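Local structure of solute-binding protein Csal_2479 (Chromohalobacter salexigens, 4P1L) at residues 99-104 with 305-310; 30-33 with 37-40. The protein binds D-glucuronate in the periplasm and probably hands it to a tripartite ATP-independent (TRAP) transport system for uptake into the cytoplasm. All blocks are in the same frame, centred on the assembly; numbering follows the deposited sequence.

Interaction 1 (99-104 with 305-310); sequences ANVLSL and DQFVQE
The phenyl ring of Phe307 is the flat group here, and Asn100, Val101 and Leu104 all approach it obliquely, while the ring of His311 meets it with the planes at about 45°. In this DctP-type solute-binding protein, the contact seats helix 301-310, near the C-terminus, against the loop between strand 84-88 and helix 111-118. In that loop, residues 99-104 form a compact run of turns, helix-like in backbone angles as far as Leu102, in which the backbone N of Leu102, Ser103 and Leu104 each bonds to the carbonyl oxygen three residues back. These turns present Asn100, Val101 and Leu104 to the helix, and Phe307 reaches out to all three. Its CG is anti to the backbone N (chi1 -174°), which carries the ring off the helix and across to the loop. Leu104 grips the root of the phenylalanine: its CD2 lies 4.0 Å from Phe307 CB, and its CD1 sits 4.1 Å from Phe307 CD2. Farther out, the side chains of Val101 and Phe307 cross at about a right angle, with Val101 CG2 3.7 Å from Phe307 CE2. Helix 315-323 closes in on Val101 through Leu317, Val318 and Ile321, and Val318 touches Leu104 as well. An alanine at Phe307 would remove the whole ring, and is likely to leave a gap beside Val101 and Asn100 and to strip Leu104 of its contacts with the ring. No hydrogen bond crosses between the segments. Asn100 contributes only its aliphatic root, while its OD1 accepts a hydrogen bond from Asn171 ND2. That root makes the closest approach of the contact, Asn100 CB to Phe307 CE1 at 3.6 Å, and the far corner of the ring, Phe307 CZ, is 3.9 Å from both Asn100 CB and Val101 CG2.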
# COMPACT_ATOMS: atom_id res chain seq x y z
N ALA A 99 -9.36 -8.69 -1.34
CA ALA A 99 -8.26 -7.74 -1.34
C ALA A 99 -6.99 -8.35 -1.90
O ALA A 99 -6.14 -7.61 -2.42
CB ALA A 99 -8.01 -7.18 0.09
N ASN A 100 -6.83 -9.68 -1.83
CA ASN A 100 -5.63 -10.30 -2.39
C ASN A 100 -5.47 -10.07 -3.88
O ASN A 100 -4.36 -10.13 -4.41
CB ASN A 100 -5.59 -11.81 -2.14
CG ASN A 100 -5.04 -12.16 -0.80
OD1 ASN A 100 -3.96 -11.71 -0.43
ND2 ASN A 100 -5.82 -12.91 -0.01
N VAL A 101 -6.57 -9.78 -4.57
CA VAL A 101 -6.48 -9.53 -6.01
C VAL A 101 -5.53 -8.37 -6.28
O VAL A 101 -4.80 -8.38 -7.27
CB VAL A 101 -7.88 -9.24 -6.60
CG1 VAL A 101 -7.77 -8.74 -8.04
CG2 VAL A 101 -8.74 -10.50 -6.54
N LEU A 102 -5.53 -7.38 -5.39
CA LEU A 102 -4.72 -6.18 -5.55
C LEU A 102 -3.24 -6.45 -5.38
O LEU A 102 -2.41 -5.63 -5.76
CB LEU A 102 -5.17 -5.11 -4.55
CG LEU A 102 -6.62 -4.69 -4.70
CD1 LEU A 102 -7.01 -3.75 -3.53
CD2 LEU A 102 -6.90 -4.07 -6.06
N SER A 103 -2.91 -7.59 -4.79
CA SER A 103 -1.52 -7.99 -4.57
C SER A 103 -1.02 -8.92 -5.66
O SER A 103 0.11 -9.41 -5.58
CB SER A 103 -1.37 -8.66 -3.21
OG SER A 103 -1.48 -7.70 -2.18
N LEU A 104 -1.82 -9.16 -6.68
CA LEU A 104 -1.29 -9.87 -7.83
C LEU A 104 -0.30 -8.96 -8.56
O LEU A 104 -0.65 -7.83 -8.91
CB LEU A 104 -2.43 -10.37 -8.74
CG LEU A 104 -3.33 -11.49 -8.19
CD1 LEU A 104 -4.64 -11.65 -8.99
CD2 LEU A 104 -2.56 -12.84 -8.17
N ASP A 305 -2.56 -18.24 -12.01
CA ASP A 305 -3.23 -19.51 -12.21
C ASP A 305 -3.67 -20.13 -10.87
O ASP A 305 -4.82 -20.61 -10.72
CB ASP A 305 -2.32 -20.51 -12.94
CG ASP A 305 -2.00 -20.12 -14.37
OD1 ASP A 305 -2.61 -19.20 -14.93
OD2 ASP A 305 -1.09 -20.77 -14.94
N GLN A 306 -2.75 -20.13 -9.90
CA GLN A 306 -3.02 -20.74 -8.60
C GLN A 306 -4.10 -19.93 -7.90
O GLN A 306 -4.95 -20.48 -7.24
CB GLN A 306 -1.74 -20.81 -7.73
CG GLN A 306 -2.00 -21.16 -6.26
CD GLN A 306 -0.77 -21.03 -5.34
OE1 GLN A 306 0.37 -21.13 -5.79
NE2 GLN A 306 -1.01 -20.77 -4.05
N PHE A 307 -4.04 -18.61 -8.05
CA PHE A 307 -4.98 -17.73 -7.38
C PHE A 307 -6.41 -17.99 -7.84
O PHE A 307 -7.31 -18.14 -7.01
CB PHE A 307 -4.62 -16.26 -7.55
CG PHE A 307 -5.51 -15.36 -6.73
CD1 PHE A 307 -5.22 -15.13 -5.39
CD2 PHE A 307 -6.67 -14.80 -7.28
CE1 PHE A 307 -6.04 -14.33 -4.61
CE2 PHE A 307 -7.49 -13.99 -6.51
CZ PHE A 307 -7.18 -13.77 -5.17
N VAL A 308 -6.63 -18.04 -9.14
CA VAL A 308 -7.97 -18.20 -9.67
C VAL A 308 -8.50 -19.63 -9.44
O VAL A 308 -9.69 -19.84 -9.29
CB VAL A 308 -8.11 -17.73 -11.16
CG1 VAL A 308 -7.76 -16.23 -11.28
CG2 VAL A 308 -7.26 -18.56 -12.07
N GLN A 309 -7.62 -20.62 -9.36
CA GLN A 309 -8.04 -21.96 -8.96
C GLN A 309 -8.52 -22.02 -7.49
O GLN A 309 -9.51 -22.70 -7.15
CB GLN A 309 -6.90 -22.96 -9.21
CG GLN A 309 -6.58 -23.17 -10.70
CD GLN A 309 -5.31 -23.97 -10.95
OE1 GLN A 309 -4.91 -24.80 -10.14
NE2 GLN A 309 -4.69 -23.74 -12.09
N GLU A 310 -7.81 -21.31 -6.62
CA GLU A 310 -8.15 -21.25 -5.20
C GLU A 310 -9.41 -20.46 -4.96
O GLU A 310 -10.16 -20.74 -4.02
CB GLU A 310 -7.02 -20.56 -4.44
CG GLU A 310 -5.82 -21.41 -4.26
CD GLU A 310 -4.56 -20.60 -3.94
OE1 GLU A 310 -4.58 -19.33 -3.85
OE2 GLU A 310 -3.52 -21.26 -3.82

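Interaction 2 (30-33 with 37-40). With BDP (beta-D-glucopyranuronic acid), chain C.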
# COMPACT_ATOMS: atom_id res chain seq x y z
N ASN A 30 -1.69 5.72 11.40
CA ASN A 30 -0.87 5.86 10.20
C ASN A 30 0.50 5.27 10.52
O ASN A 30 1.03 5.53 11.60
CB ASN A 30 -0.76 7.34 9.85
CG ASN A 30 0.13 7.62 8.70
OD1 ASN A 30 0.30 6.79 7.78
ND2 ASN A 30 0.66 8.84 8.66
N ILE A 31 1.05 4.46 9.61
CA ILE A 31 2.37 3.89 9.83
C ILE A 31 3.50 4.90 9.56
O ILE A 31 4.62 4.76 10.10
CB ILE A 31 2.57 2.60 8.96
CG1 ILE A 31 3.83 1.84 9.37
CG2 ILE A 31 2.65 2.92 7.45
CD1 ILE A 31 3.85 0.37 8.91
N HIS A 32 3.22 5.90 8.72
CA HIS A 32 4.26 6.82 8.21
C HIS A 32 4.43 8.02 9.15
O HIS A 32 3.62 8.25 10.05
CB HIS A 32 3.89 7.34 6.81
CG HIS A 32 3.78 6.25 5.78
ND1 HIS A 32 4.89 5.66 5.21
CD2 HIS A 32 2.70 5.65 5.21
CE1 HIS A 32 4.50 4.73 4.35
NE2 HIS A 32 3.18 4.71 4.33
N PRO A 33 5.51 8.79 8.94
CA PRO A 33 5.66 10.04 9.71
C PRO A 33 4.55 11.05 9.37
O PRO A 33 3.95 10.95 8.29
CB PRO A 33 7.02 10.58 9.27
CG PRO A 33 7.74 9.39 8.68
CD PRO A 33 6.69 8.52 8.09
N PRO A 37 3.20 12.16 2.66
CA PRO A 37 1.95 12.59 2.03
C PRO A 37 0.70 12.04 2.71
O PRO A 37 -0.25 12.80 2.91
CB PRO A 37 2.08 12.04 0.61
CG PRO A 37 3.56 12.13 0.36
CD PRO A 37 4.21 11.76 1.66
N ASN A 38 0.70 10.74 3.04
CA ASN A 38 -0.43 10.14 3.74
C ASN A 38 -0.70 10.82 5.08
O ASN A 38 -1.86 10.96 5.50
CB ASN A 38 -0.20 8.65 4.00
CG ASN A 38 -0.00 7.85 2.71
OD1 ASN A 38 0.52 8.34 1.70
ND2 ASN A 38 -0.41 6.60 2.76
N GLY A 39 0.38 11.22 5.77
CA GLY A 39 0.24 11.83 7.09
C GLY A 39 -0.47 13.18 6.99
O GLY A 39 -1.40 13.48 7.72
N LYS A 40 -0.02 14.00 6.05
CA LYS A 40 -0.62 15.29 5.81
C LYS A 40 -2.11 15.16 5.48
O LYS A 40 -2.92 15.90 6.03
CB LYS A 40 0.11 16.00 4.68
CG LYS A 40 1.57 16.37 5.01
CD LYS A 40 2.25 16.97 3.77
CE LYS A 40 3.63 17.53 4.07
NZ LYS A 40 4.36 17.83 2.83
C1 BDP C . 4.42 1.42 2.13
C2 BDP C . 2.98 1.45 2.62
C3 BDP C . 2.96 1.16 4.07
C4 BDP C . 3.57 -0.18 4.28
C5 BDP C . 5.02 -0.22 3.73
C6 BDP C . 5.68 -1.59 3.88
O2 BDP C . 2.50 2.76 2.37
O3 BDP C . 1.49 1.06 4.46
O4 BDP C . 3.57 -0.52 5.68
O5 BDP C . 5.00 0.13 2.38
O6A BDP C . 6.49 -1.94 2.96
O1 BDP C . 4.46 1.64 0.76
O6B BDP C . 5.46 -2.28 4.90
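With CG anti to the carbonyl carbon (chi1 -62°), the imidazole of His32 hangs between the N-terminal turn of helix 37-52 and the bound glucuronate. Asn30 has CG anti to its own backbone N (chi1 176°), which turns the amide forward along the loop to close an Asx turn. There OD1 of Asn30 accepts the backbone N-H of His32 at 3.2 Å, nearly straight at the hydrogen but from above the carbonyl plane. ND2 of the same amide lies 3.4 Å from Gly39 CA and bonds to His63. A beta carbon on Gly39 would collide with Pro33 O, so glycine lets the loop come this close. Asn38 comes from the helix with its ND2 4.1 Å from His32 CD2, its amide plane turned 64° from the ring. Ile31 CG2 sits 3.5 Å above one face of the imidazole, offset toward the rim, and Tyr36 stacks on the ring. So positioned, His32 NE2 donates a 2.8 Å hydrogen bond to O2 of the sugar, meeting it at the ring edge. Asn38 spends its amide on Asn86 and Gln265. The helix start packs beside the histidine without bonding to it, consistent with an indirect part in placing the sugar's donor.

In the fold
Both contacts are largely buried, but they lie on opposite sides of the chain's centre, with centres 28 Å apart and nearest atoms about 14 Å apart. Interaction 1 is long-range in sequence, bringing a helix near the C-terminus onto a loop some 200 residues earlier, and its substance is apolar packing far from the ligand. Interaction 2 is local: a loop leaving strand 26-29 folds against the start of the helix that follows it, in the sugar pocket. They have no helix or strand in common. Amides and an imidazole make up much of interaction 2, and of these the imidazole bonds to the sugar, whereas an aromatic ring and aliphatic branches fill interaction 1.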